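Local coordinates for xylulokinase (Brucella ovis, PDB 5VM1), which probably phosphorylates D-xylulose at the expense of ATP, giving D-xylulose 5-phosphate and ADP, as a member of the FGGY family of carbohydrate kinases, at residues S42-H45 and S49-D52; Y112-E117 and V144-A149; G37-S42 and P53-K58; T183-T188 and G206-L211. All coordinates share one frame; numbering follows the deposited sequence.

Interaction 1 of 4, residues S42-H45 and S49-D52; sequences SRPH and SEQD
Ser42 and Glu50 face each other as a single antiparallel bridge, a hydrogen-bonded pair. It closes the turn 43-49, within the connection from strand 31-38 to strand 50-51 in the N-terminal part of this FGGY-family kinase. Two backbone hydrogen bonds make the pair. Ser42 N gives to Glu50 O at 2.9 Å. Glu50 N gives to Ser42 O at 2.8 Å. Ser42 O also receives a CA-H...O contact from Ser49 CA at 3.5 Å.

The side-chain contacts are looser. The Arg43 chain runs extended from CG to NE, and its NH1 comes obliquely to 4.1 Å from Ser49 OG. That hydroxyl has its hydrogen bond with Asn107. The Glu50 carboxylate has its charged partners outside the loop. OE2 forms salt bridges with Arg101 and Arg110, which probably favour the ionised form. On strand 50-51 the next residue, Gln51, is joined to Cys103 by backbone hydrogen bonding, which ties the loop to strand 103-104. Glu50 CG lies anti to the carbonyl carbon (chi1 -50°), and the chain beyond it is extended. This brings OE1 to the CG-CD edge of the proline ring, 3.4 Å from Pro44 CG.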
loop_
_atom_site.group_PDB
_atom_site.type_symbol
_atom_site.label_atom_id
_atom_site.label_comp_id
_atom_site.label_asym_id
_atom_site.label_seq_id
_atom_site.Cartn_x
_atom_site.Cartn_y
_atom_site.Cartn_z
ATOM N N SER A 42 15.896 -9.155 -6.636
ATOM C CA SER A 42 16.646 -9.575 -7.812
ATOM C C SER A 42 15.961 -9.013 -9.054
ATOM O O SER A 42 14.739 -9.076 -9.179
ATOM C CB SER A 42 16.771 -11.095 -7.857
ATOM O OG SER A 42 16.577 -11.584 -9.163
ATOM N N ARG A 43 16.748 -8.422 -9.944
ATOM C CA ARG A 43 16.265 -7.785 -11.171
ATOM C C ARG A 43 17.073 -8.351 -12.327
ATOM O O ARG A 43 17.986 -7.693 -12.837
ATOM C CB ARG A 43 16.402 -6.263 -11.112
ATOM C CG ARG A 43 15.809 -5.672 -9.877
ATOM C CD ARG A 43 15.832 -4.177 -9.849
ATOM N NE ARG A 43 14.725 -3.743 -9.006
ATOM C CZ ARG A 43 14.827 -3.462 -7.709
ATOM N NH1 ARG A 43 13.737 -3.104 -7.033
ATOM N NH2 ARG A 43 16.011 -3.529 -7.091
ATOM N N PRO A 44 16.779 -9.587 -12.746
ATOM C CA PRO A 44 17.622 -10.239 -13.764
ATOM C C PRO A 44 17.527 -9.590 -15.124
ATOM O O PRO A 44 18.483 -9.667 -15.903
ATOM C CB PRO A 44 17.088 -11.678 -13.798
ATOM C CG PRO A 44 16.335 -11.847 -12.525
ATOM C CD PRO A 44 15.750 -10.501 -12.222
ATOM N N HIS A 45 16.372 -9.059 -15.478
ATOM C CA HIS A 45 16.157 -8.443 -16.774
ATOM C C HIS A 45 15.414 -7.125 -16.616
ATOM O O HIS A 45 14.881 -6.834 -15.539
ATOM C CB HIS A 45 15.403 -9.439 -17.656
ATOM C CG HIS A 45 16.104 -10.759 -17.773
ATOM N ND1 HIS A 45 17.206 -10.953 -18.583
ATOM C CD2 HIS A 45 15.881 -11.942 -17.148
ATOM C CE1 HIS A 45 17.610 -12.206 -18.477
ATOM N NE2 HIS A 45 16.824 -12.826 -17.613
ATOM N N SER A 49 11.434 -7.974 -11.242
ATOM C CA SER A 49 11.577 -7.738 -9.808
ATOM C C SER A 49 11.156 -9.019 -9.092
ATOM O O SER A 49 9.967 -9.341 -9.058
ATOM C CB SER A 49 10.716 -6.556 -9.393
ATOM O OG SER A 49 11.095 -6.034 -8.130
ATOM N N GLU A 50 12.118 -9.759 -8.551
ATOM C CA GLU A 50 11.861 -11.075 -7.991
ATOM C C GLU A 50 12.460 -11.196 -6.597
ATOM O O GLU A 50 13.319 -10.406 -6.183
ATOM C CB GLU A 50 12.431 -12.192 -8.872
ATOM C CG GLU A 50 12.038 -12.068 -10.304
ATOM C CD GLU A 50 12.521 -13.214 -11.139
ATOM O OE1 GLU A 50 13.725 -13.547 -11.110
ATOM O OE2 GLU A 50 11.661 -13.813 -11.803
ATOM N N GLN A 51 12.019 -12.239 -5.893
ATOM C CA GLN A 51 12.508 -12.577 -4.564
ATOM C C GLN A 51 12.363 -14.078 -4.386
ATOM O O GLN A 51 11.410 -14.675 -4.894
ATOM C CB GLN A 51 11.756 -11.824 -3.467
ATOM C CG GLN A 51 12.422 -10.567 -3.071
ATOM C CD GLN A 51 11.660 -9.798 -2.042
ATOM O OE1 GLN A 51 10.601 -10.219 -1.602
ATOM N NE2 GLN A 51 12.214 -8.667 -1.617
ATOM N N ASP A 52 13.352 -14.692 -3.739
ATOM C CA ASP A 52 13.248 -16.097 -3.365
ATOM C C ASP A 52 12.361 -16.202 -2.131
ATOM O O ASP A 52 12.676 -15.586 -1.107
ATOM C CB ASP A 52 14.631 -16.693 -3.072
#

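Interaction 2 of 4, residues Y112-E117 and V144-A149; sequences YREAAE and VARNEA
A salt-bridge network links helix 112-120 to the C-terminal end of helix 137-147. Arg146 reaches from the second helix to Glu114 and Glu117, one turn apart on the first. The main bond runs from Arg146 NH2 to Glu117 OE1 at 2.8 Å, with an N-H...O angle of 159°. OE1 uses its syn lone pair and lies close to the guanidinium plane. The carboxylate meets the edge of the guanidinium, but the two planes are turned 56° apart. NH1 adds weak bonds to Glu117, at 3.4 Å to OE1 and 3.5 Å to OE2.

The two helices belong to the N-terminal part of the FGGY fold and lie away from the predicted substrate and catalytic residues. Their backbones stay well separated here, with Glu114 CA and Arg146 CA 9.7 Å apart. The arginine spans this distance because its chain is extended from CG to NE.

Glu114 behaves differently. Its chain bends at chi2 (77°) and runs alongside the arginine, pointing the other way. Its OE2 makes a weak, oblique bond with Arg146 NH1 at 3.4 Å. The Glu114 side chain is buried and also packs on Val142 and Trp143 of helix 137-147, while Arg146 and Glu117 are exposed.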
loop_
_atom_site.group_PDB
_atom_site.type_symbol
_atom_site.label_atom_id
_atom_site.label_comp_id
_atom_site.label_asym_id
_atom_site.label_seq_id
_atom_site.Cartn_x
_atom_site.Cartn_y
_atom_site.Cartn_z
ATOM N N TYR A 112 3.505 -6.356 -19.161
ATOM C CA TYR A 112 2.739 -5.215 -19.645
ATOM C C TYR A 112 1.803 -5.604 -20.782
ATOM O O TYR A 112 0.660 -5.136 -20.826
ATOM C CB TYR A 112 3.692 -4.094 -20.048
ATOM C CG TYR A 112 4.638 -4.425 -21.158
ATOM C CD1 TYR A 112 5.808 -5.133 -20.899
ATOM C CD2 TYR A 112 4.387 -4.012 -22.470
ATOM C CE1 TYR A 112 6.702 -5.434 -21.917
ATOM C CE2 TYR A 112 5.276 -4.308 -23.495
ATOM C CZ TYR A 112 6.434 -5.018 -23.205
ATOM O OH TYR A 112 7.330 -5.328 -24.199
ATOM N N ARG A 113 2.245 -6.500 -21.674
ATOM C CA ARG A 113 1.392 -6.983 -22.767
ATOM C C ARG A 113 0.201 -7.781 -22.246
ATOM O O ARG A 113 -0.927 -7.622 -22.725
ATOM C CB ARG A 113 2.207 -7.814 -23.761
ATOM C CG ARG A 113 3.045 -6.959 -24.730
ATOM C CD ARG A 113 3.988 -7.809 -25.585
ATOM N NE ARG A 113 5.227 -8.158 -24.886
ATOM C CZ ARG A 113 6.447 -7.880 -25.341
ATOM N NH1 ARG A 113 6.591 -7.256 -26.510
ATOM N NH2 ARG A 113 7.524 -8.224 -24.630
ATOM N N GLU A 114 0.440 -8.687 -21.301
ATOM C CA GLU A 114 -0.662 -9.492 -20.809
ATOM C C GLU A 114 -1.668 -8.641 -20.032
ATOM O O GLU A 114 -2.884 -8.820 -20.195
ATOM C CB GLU A 114 -0.125 -10.655 -19.968
ATOM C CG GLU A 114 0.608 -11.697 -20.795
ATOM C CD GLU A 114 2.014 -11.255 -21.182
ATOM O OE1 GLU A 114 2.563 -10.323 -20.528
ATOM O OE2 GLU A 114 2.543 -11.809 -22.175
ATOM N N ALA A 115 -1.193 -7.696 -19.209
ATOM C CA ALA A 115 -2.124 -6.817 -18.490
ATOM C C ALA A 115 -2.894 -5.920 -19.447
ATOM O O ALA A 115 -4.031 -5.540 -19.151
ATOM C CB ALA A 115 -1.417 -5.948 -17.453
ATOM N N ALA A 116 -2.279 -5.508 -20.561
ATOM C CA ALA A 116 -3.033 -4.722 -21.522
ATOM C C ALA A 116 -4.152 -5.563 -22.100
ATOM O O ALA A 116 -5.288 -5.090 -22.240
ATOM C CB ALA A 116 -2.117 -4.198 -22.617
ATOM N N GLU A 117 -3.864 -6.839 -22.381
ATOM C CA GLU A 117 -4.900 -7.714 -22.908
ATOM C C GLU A 117 -6.007 -7.934 -21.878
ATOM O O GLU A 117 -7.194 -7.844 -22.214
ATOM C CB GLU A 117 -4.300 -9.046 -23.362
ATOM C CG GLU A 117 -3.437 -8.968 -24.614
ATOM C CD GLU A 117 -2.820 -10.308 -24.939
ATOM O OE1 GLU A 117 -3.155 -11.264 -24.220
ATOM O OE2 GLU A 117 -2.014 -10.414 -25.888
ATOM N N VAL A 144 3.566 -16.254 -17.379
ATOM C CA VAL A 144 4.194 -17.540 -17.073
ATOM C C VAL A 144 3.698 -18.626 -18.026
ATOM O O VAL A 144 4.482 -19.441 -18.522
ATOM C CB VAL A 144 3.945 -17.916 -15.592
ATOM C CG1 VAL A 144 4.550 -19.277 -15.246
ATOM C CG2 VAL A 144 4.493 -16.855 -14.657
ATOM N N ALA A 145 2.395 -18.637 -18.327
ATOM C CA ALA A 145 1.852 -19.640 -19.243
ATOM C C ALA A 145 2.481 -19.555 -20.630
ATOM O O ALA A 145 2.586 -20.573 -21.322
ATOM C CB ALA A 145 0.325 -19.513 -19.314
ATOM N N ARG A 146 2.921 -18.369 -21.042
ATOM C CA ARG A 146 3.432 -18.165 -22.388
ATOM C C ARG A 146 4.939 -18.254 -22.499
ATOM O O ARG A 146 5.446 -18.734 -23.524
ATOM C CB ARG A 146 3.031 -16.778 -22.901
ATOM C CG ARG A 146 1.554 -16.558 -23.025
ATOM C CD ARG A 146 1.257 -15.170 -23.520
ATOM N NE ARG A 146 -0.177 -15.017 -23.693
ATOM C CZ ARG A 146 -0.798 -13.884 -23.984
ATOM N NH1 ARG A 146 -0.123 -12.751 -24.137
ATOM N NH2 ARG A 146 -2.110 -13.902 -24.119
ATOM N N ASN A 147 5.659 -17.887 -21.445
ATOM C CA ASN A 147 7.110 -17.829 -21.508
ATOM C C ASN A 147 7.781 -18.887 -20.656
ATOM O O ASN A 147 8.920 -19.262 -20.945
ATOM C CB ASN A 147 7.608 -16.444 -21.080
ATOM C CG ASN A 147 7.093 -15.346 -21.975
ATOM O OD1 ASN A 147 6.150 -14.624 -21.619
ATOM N ND2 ASN A 147 7.678 -15.234 -23.166
ATOM N N GLU A 148 7.101 -19.373 -19.615
ATOM C CA GLU A 148 7.621 -20.427 -18.760
ATOM C C GLU A 148 6.572 -21.532 -18.605
ATOM O O GLU A 148 6.100 -21.820 -17.508
ATOM C CB GLU A 148 8.040 -19.901 -17.402
ATOM C CG GLU A 148 9.001 -18.767 -17.438
ATOM C CD GLU A 148 9.510 -18.465 -16.061
ATOM O OE1 GLU A 148 10.626 -17.902 -15.922
ATOM O OE2 GLU A 148 8.800 -18.847 -15.112
ATOM N N ALA A 149 6.224 -22.169 -19.728
ATOM C CA ALA A 149 5.099 -23.098 -19.767
ATOM C C ALA A 149 5.328 -24.352 -18.923
ATOM O O ALA A 149 4.358 -24.921 -18.405
ATOM C CB ALA A 149 4.785 -23.463 -21.212
#

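Interaction 3 of 4, residues G37-S42 and P53-K58; sequences GELDVS and PAQWIK
Leu39 puts its two methyl groups against the first turn of helix 53-70, on the indole of Trp56 and the carbonyl and CB of Gln55. CD1 lies 3.7 Å from Trp56 CD1, approaching the ring obliquely. CD2 lies at the edge of the same ring, in its plane, 3.9 Å from Trp56 CD1. CD2 also lies 3.7 Å from Gln55 O and 3.8 Å from Gln55 CB. The leucine thus fits against the helix with both branches in use. No hydrogen bond crosses; the methyls make van der Waals contact alone.

Leu39 CG is anti to the carbonyl carbon (chi1 -81°), which swings the branched end over to the helix although the CB bond itself runs across it. Gln55 bends the other way: CB starts toward Leu39, but chi2 of 64° takes the amide away.

The indole is held from more than one direction. Pro53 CA lies over one face, offset toward the rim, 3.6 Å above the plane. Trp56 NE1 hydrogen-bonds Gln51 OE1, which helps fix the rotation of the ring.

In the fold, Leu39 directly follows strand 31-38, an outermost strand of the six-stranded sheet in the N-terminal part. The Leu39 backbone is hydrogen-bonded to Ser18. Helix 53-70 comes next in the chain after strand 50-51, and Trp56 also packs on Pro161 of helix 161-170 and Thr91 of strand 91-93.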
loop_
_atom_site.group_PDB
_atom_site.type_symbol
_atom_site.label_atom_id
_atom_site.label_comp_id
_atom_site.label_asym_id
_atom_site.label_seq_id
_atom_site.Cartn_x
_atom_site.Cartn_y
_atom_site.Cartn_z
ATOM N N GLY A 37 14.574 -8.111 9.611
ATOM C CA GLY A 37 15.368 -9.033 8.830
ATOM C C GLY A 37 15.435 -8.522 7.411
ATOM O O GLY A 37 14.394 -8.237 6.817
ATOM N N GLU A 38 16.642 -8.359 6.873
ATOM C CA GLU A 38 16.821 -7.713 5.580
ATOM C C GLU A 38 16.430 -8.622 4.422
ATOM O O GLU A 38 16.486 -9.851 4.511
ATOM C CB GLU A 38 18.264 -7.284 5.381
ATOM C CG GLU A 38 18.679 -6.137 6.243
ATOM C CD GLU A 38 20.004 -5.584 5.794
ATOM O OE1 GLU A 38 20.225 -4.372 5.972
ATOM O OE2 GLU A 38 20.818 -6.359 5.243
ATOM N N LEU A 39 15.996 -7.991 3.333
ATOM C CA LEU A 39 15.635 -8.680 2.105
ATOM C C LEU A 39 16.278 -7.968 0.929
ATOM O O LEU A 39 16.407 -6.741 0.919
ATOM C CB LEU A 39 14.128 -8.715 1.886
ATOM C CG LEU A 39 13.352 -9.780 2.626
ATOM C CD1 LEU A 39 11.858 -9.535 2.424
ATOM C CD2 LEU A 39 13.810 -11.160 2.166
ATOM N N ASP A 40 16.627 -8.748 -0.080
ATOM C CA ASP A 40 17.187 -8.238 -1.315
ATOM C C ASP A 40 16.148 -8.410 -2.405
ATOM O O ASP A 40 15.181 -9.161 -2.247
ATOM C CB ASP A 40 18.473 -8.972 -1.691
ATOM C CG ASP A 40 19.683 -8.250 -1.236
ATOM O OD1 ASP A 40 19.588 -7.015 -1.131
ATOM O OD2 ASP A 40 20.720 -8.903 -0.987
ATOM N N VAL A 41 16.341 -7.687 -3.504
ATOM C CA VAL A 41 15.476 -7.788 -4.671
ATOM C C VAL A 41 16.351 -8.188 -5.848
ATOM O O VAL A 41 17.459 -7.664 -6.008
ATOM C CB VAL A 41 14.736 -6.462 -4.927
ATOM C CG1 VAL A 41 13.969 -6.495 -6.238
ATOM C CG2 VAL A 41 13.815 -6.147 -3.759
ATOM N N SER A 42 15.896 -9.155 -6.636
ATOM C CA SER A 42 16.646 -9.575 -7.812
ATOM C C SER A 42 15.961 -9.013 -9.054
ATOM O O SER A 42 14.739 -9.076 -9.179
ATOM C CB SER A 42 16.771 -11.095 -7.857
ATOM O OG SER A 42 16.577 -11.584 -9.163
ATOM N N PRO A 53 11.238 -16.929 -2.177
ATOM C CA PRO A 53 10.428 -17.044 -0.952
ATOM C C PRO A 53 11.201 -17.643 0.218
ATOM O O PRO A 53 10.845 -17.375 1.372
ATOM C CB PRO A 53 9.254 -17.931 -1.383
ATOM C CG PRO A 53 9.139 -17.680 -2.840
ATOM C CD PRO A 53 10.554 -17.526 -3.337
ATOM N N ALA A 54 12.296 -18.377 -0.033
ATOM C CA ALA A 54 13.116 -18.826 1.087
ATOM C C ALA A 54 13.732 -17.654 1.822
ATOM O O ALA A 54 13.867 -17.698 3.044
ATOM C CB ALA A 54 14.218 -19.778 0.625
ATOM N N GLN A 55 14.078 -16.587 1.104
ATOM C CA GLN A 55 14.687 -15.440 1.764
ATOM C C GLN A 55 13.720 -14.806 2.743
ATOM O O GLN A 55 14.125 -14.399 3.837
ATOM C CB GLN A 55 15.159 -14.414 0.730
ATOM C CG GLN A 55 16.650 -14.154 0.765
ATOM C CD GLN A 55 17.473 -15.383 0.400
ATOM O OE1 GLN A 55 17.159 -16.095 -0.560
ATOM N NE2 GLN A 55 18.536 -15.635 1.164
ATOM N N TRP A 56 12.428 -14.771 2.388
ATOM C CA TRP A 56 11.399 -14.299 3.316
ATOM C C TRP A 56 11.456 -15.052 4.641
ATOM O O TRP A 56 11.449 -14.445 5.718
ATOM C CB TRP A 56 10.008 -14.480 2.711
ATOM C CG TRP A 56 9.757 -13.745 1.458
ATOM C CD1 TRP A 56 10.448 -12.668 0.979
ATOM C CD2 TRP A 56 8.731 -14.036 0.486
ATOM N NE1 TRP A 56 9.918 -12.271 -0.234
ATOM C CE2 TRP A 56 8.869 -13.095 -0.560
ATOM C CE3 TRP A 56 7.725 -15.006 0.392
ATOM C CZ2 TRP A 56 8.029 -13.091 -1.674
ATOM C CZ3 TRP A 56 6.895 -15.003 -0.721
ATOM C CH2 TRP A 56 7.052 -14.057 -1.733
ATOM N N ILE A 57 11.542 -16.381 4.578
ATOM C CA ILE A 57 11.556 -17.183 5.795
ATOM C C ILE A 57 12.843 -16.963 6.604
ATOM O O ILE A 57 12.799 -16.846 7.838
ATOM C CB ILE A 57 11.300 -18.656 5.439
ATOM C CG1 ILE A 57 9.902 -18.759 4.794
ATOM C CG2 ILE A 57 11.414 -19.540 6.667
ATOM C CD1 ILE A 57 9.450 -20.183 4.526
ATOM N N LYS A 58 14.003 -16.912 5.947
ATOM C CA LYS A 58 15.232 -16.644 6.689
ATOM C C LYS A 58 15.165 -15.270 7.360
ATOM O O LYS A 58 15.625 -15.097 8.498
ATOM C CB LYS A 58 16.463 -16.758 5.780
#

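Interaction 4 of 4, residues T183-T188 and G206-L211; sequences TSWLDT and GQMPQL
The backbones of 183-188 and 206-211 keep apart, with Trp185 CA and Met208 CA 9.5 Å from each other, and side chains fill the interval. The main motif is a Met-aromatic contact, in a buried region of the N-terminal part of the FGGY fold. Met208 crosses Trp185 at about a right angle. Its methyl CE lies over the face of the six-membered ring, 4.1 Å from the centroid and 22° off the normal, a CH-pi contact. The sulfur lies more obliquely, with SD 3.6 Å from Trp185 CE3. Met208 can present both atoms because its chain bends at chi2 (-73°) and again at chi3 (103°). The face opposite to Met208 has Thr183 O above it, near the rim.

Trp185 is held by polar bonds as well. Thr183 OG1 accepts from Trp185 N at 2.9 Å, forming an ST turn that sets the backbone just before the indole. The ring nitrogen NE1 is satisfied by Thr201 OG1, and the indole packs on Thr137, Ala138 and Leu141 of helix 137-147. Trp193 of strand 192-193, which pairs with strand 186-187, touches Trp185, Met208 and Leu211. The side chain of Trp185 is about 9 Å from that of His88, a predicted substrate-binding residue. Further along, Leu186 and Leu211 lie antiparallel, side by side, and meet through their CD1 methyls, 3.6 Å apart.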
loop_
_atom_site.group_PDB
_atom_site.type_symbol
_atom_site.label_atom_id
_atom_site.label_comp_id
_atom_site.label_asym_id
_atom_site.label_seq_id
_atom_site.Cartn_x
_atom_site.Cartn_y
_atom_site.Cartn_z
ATOM N N THR A 183 -5.321 -9.341 -6.670
ATOM C CA THR A 183 -4.871 -10.356 -7.610
ATOM C C THR A 183 -5.457 -10.168 -8.988
ATOM O O THR A 183 -4.886 -10.672 -9.962
ATOM C CB THR A 183 -5.266 -11.757 -7.123
ATOM O OG1 THR A 183 -6.692 -11.863 -7.134
ATOM C CG2 THR A 183 -4.770 -12.005 -5.719
ATOM N N SER A 184 -6.539 -9.398 -9.080
ATOM C CA SER A 184 -7.390 -9.271 -10.254
ATOM C C SER A 184 -8.114 -10.568 -10.584
ATOM O O SER A 184 -8.591 -10.741 -11.696
ATOM C CB SER A 184 -6.598 -8.765 -11.454
ATOM O OG SER A 184 -6.172 -7.446 -11.189
ATOM N N TRP A 185 -8.213 -11.481 -9.618
ATOM C CA TRP A 185 -9.071 -12.653 -9.706
ATOM C C TRP A 185 -10.295 -12.596 -8.795
ATOM O O TRP A 185 -11.150 -13.490 -8.882
ATOM C CB TRP A 185 -8.280 -13.922 -9.374
ATOM C CG TRP A 185 -7.256 -14.328 -10.366
ATOM C CD1 TRP A 185 -7.427 -14.485 -11.713
ATOM C CD2 TRP A 185 -5.918 -14.717 -10.082
ATOM N NE1 TRP A 185 -6.254 -14.929 -12.293
ATOM C CE2 TRP A 185 -5.315 -15.085 -11.310
ATOM C CE3 TRP A 185 -5.163 -14.780 -8.914
ATOM C CZ2 TRP A 185 -3.989 -15.494 -11.400
ATOM C CZ3 TRP A 185 -3.836 -15.193 -9.002
ATOM C CH2 TRP A 185 -3.262 -15.534 -10.238
ATOM N N LEU A 186 -10.385 -11.600 -7.911
ATOM C CA LEU A 186 -11.449 -11.496 -6.915
ATOM C C LEU A 186 -12.657 -10.697 -7.428
ATOM O O LEU A 186 -12.503 -9.690 -8.125
ATOM C CB LEU A 186 -10.908 -10.836 -5.646
ATOM C CG LEU A 186 -11.763 -11.035 -4.391
ATOM C CD1 LEU A 186 -11.376 -12.337 -3.657
ATOM C CD2 LEU A 186 -11.647 -9.847 -3.490
ATOM N N ASP A 187 -13.865 -11.169 -7.107
ATOM C CA ASP A 187 -15.064 -10.337 -7.241
ATOM C C ASP A 187 -15.080 -9.429 -6.007
ATOM O O ASP A 187 -15.582 -9.791 -4.943
ATOM C CB ASP A 187 -16.331 -11.191 -7.363
ATOM C CG ASP A 187 -17.587 -10.367 -7.726
ATOM O OD1 ASP A 187 -17.705 -9.205 -7.301
ATOM O OD2 ASP A 187 -18.480 -10.886 -8.431
ATOM N N THR A 188 -14.498 -8.232 -6.143
ATOM C CA THR A 188 -14.278 -7.375 -4.977
ATOM C C THR A 188 -15.579 -7.055 -4.249
ATOM O O THR A 188 -15.620 -7.066 -3.017
ATOM C CB THR A 188 -13.589 -6.086 -5.407
ATOM O OG1 THR A 188 -12.498 -6.420 -6.250
ATOM C CG2 THR A 188 -13.068 -5.323 -4.207
ATOM N N GLY A 206 -9.433 -24.095 -7.252
ATOM C CA GLY A 206 -8.682 -25.017 -6.423
ATOM C C GLY A 206 -7.203 -24.722 -6.343
ATOM O O GLY A 206 -6.514 -25.328 -5.517
ATOM N N GLN A 207 -6.695 -23.865 -7.225
ATOM C CA GLN A 207 -5.326 -23.383 -7.179
ATOM C C GLN A 207 -5.212 -22.085 -6.406
ATOM O O GLN A 207 -4.127 -21.503 -6.380
ATOM C CB GLN A 207 -4.768 -23.168 -8.591
ATOM C CG GLN A 207 -4.424 -24.433 -9.368
ATOM C CD GLN A 207 -4.315 -24.151 -10.861
ATOM O OE1 GLN A 207 -5.228 -23.578 -11.465
ATOM N NE2 GLN A 207 -3.187 -24.529 -11.459
ATOM N N MET A 208 -6.325 -21.564 -5.858
ATOM C CA MET A 208 -6.268 -20.400 -4.989
ATOM C C MET A 208 -6.363 -20.849 -3.547
ATOM O O MET A 208 -6.900 -21.923 -3.258
ATOM C CB MET A 208 -7.402 -19.399 -5.295
ATOM C CG MET A 208 -7.509 -18.880 -6.725
ATOM S SD MET A 208 -6.228 -17.697 -7.165
ATOM C CE MET A 208 -5.107 -18.682 -8.170
ATOM N N PRO A 209 -5.850 -20.054 -2.609
ATOM C CA PRO A 209 -6.101 -20.334 -1.190
ATOM C C PRO A 209 -7.545 -20.014 -0.836
ATOM O O PRO A 209 -8.262 -19.320 -1.556
ATOM C CB PRO A 209 -5.136 -19.391 -0.463
ATOM C CG PRO A 209 -5.058 -18.208 -1.382
ATOM C CD PRO A 209 -5.087 -18.805 -2.785
ATOM N N GLN A 210 -7.963 -20.505 0.321
ATOM C CA GLN A 210 -9.286 -20.185 0.832
ATOM C C GLN A 210 -9.276 -18.769 1.393
ATOM O O GLN A 210 -8.239 -18.272 1.843
ATOM C CB GLN A 210 -9.739 -21.210 1.881
ATOM N N LEU A 211 -10.428 -18.099 1.285
ATOM C CA LEU A 211 -10.589 -16.700 1.658
ATOM C C LEU A 211 -11.248 -16.544 3.026
ATOM O O LEU A 211 -12.134 -17.319 3.408
ATOM C CB LEU A 211 -11.400 -15.956 0.602
ATOM C CG LEU A 211 -10.693 -15.915 -0.750
ATOM C CD1 LEU A 211 -11.645 -15.476 -1.832
ATOM C CD2 LEU A 211 -9.529 -14.946 -0.649
#

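All four contacts lie in the N-terminal part of the kinase, but they differ in burial and chemistry. Interactions 1 and 3 share Ser42 and involve consecutive elements of the chain. Gln51 joins them directly, through a hydrogen bond from its NE2 to Asp40 O. Interaction 1 relies on backbone bonding and interaction 3 on apolar packing, and both are only partly buried. Interaction 4 is the buried one, made by sulfur, ring and methyl groups. Interaction 2 is largely at the surface and mainly ionic, and its centre is about 19 Å from that of interaction 4. Helix 137-147 serves both of these contacts.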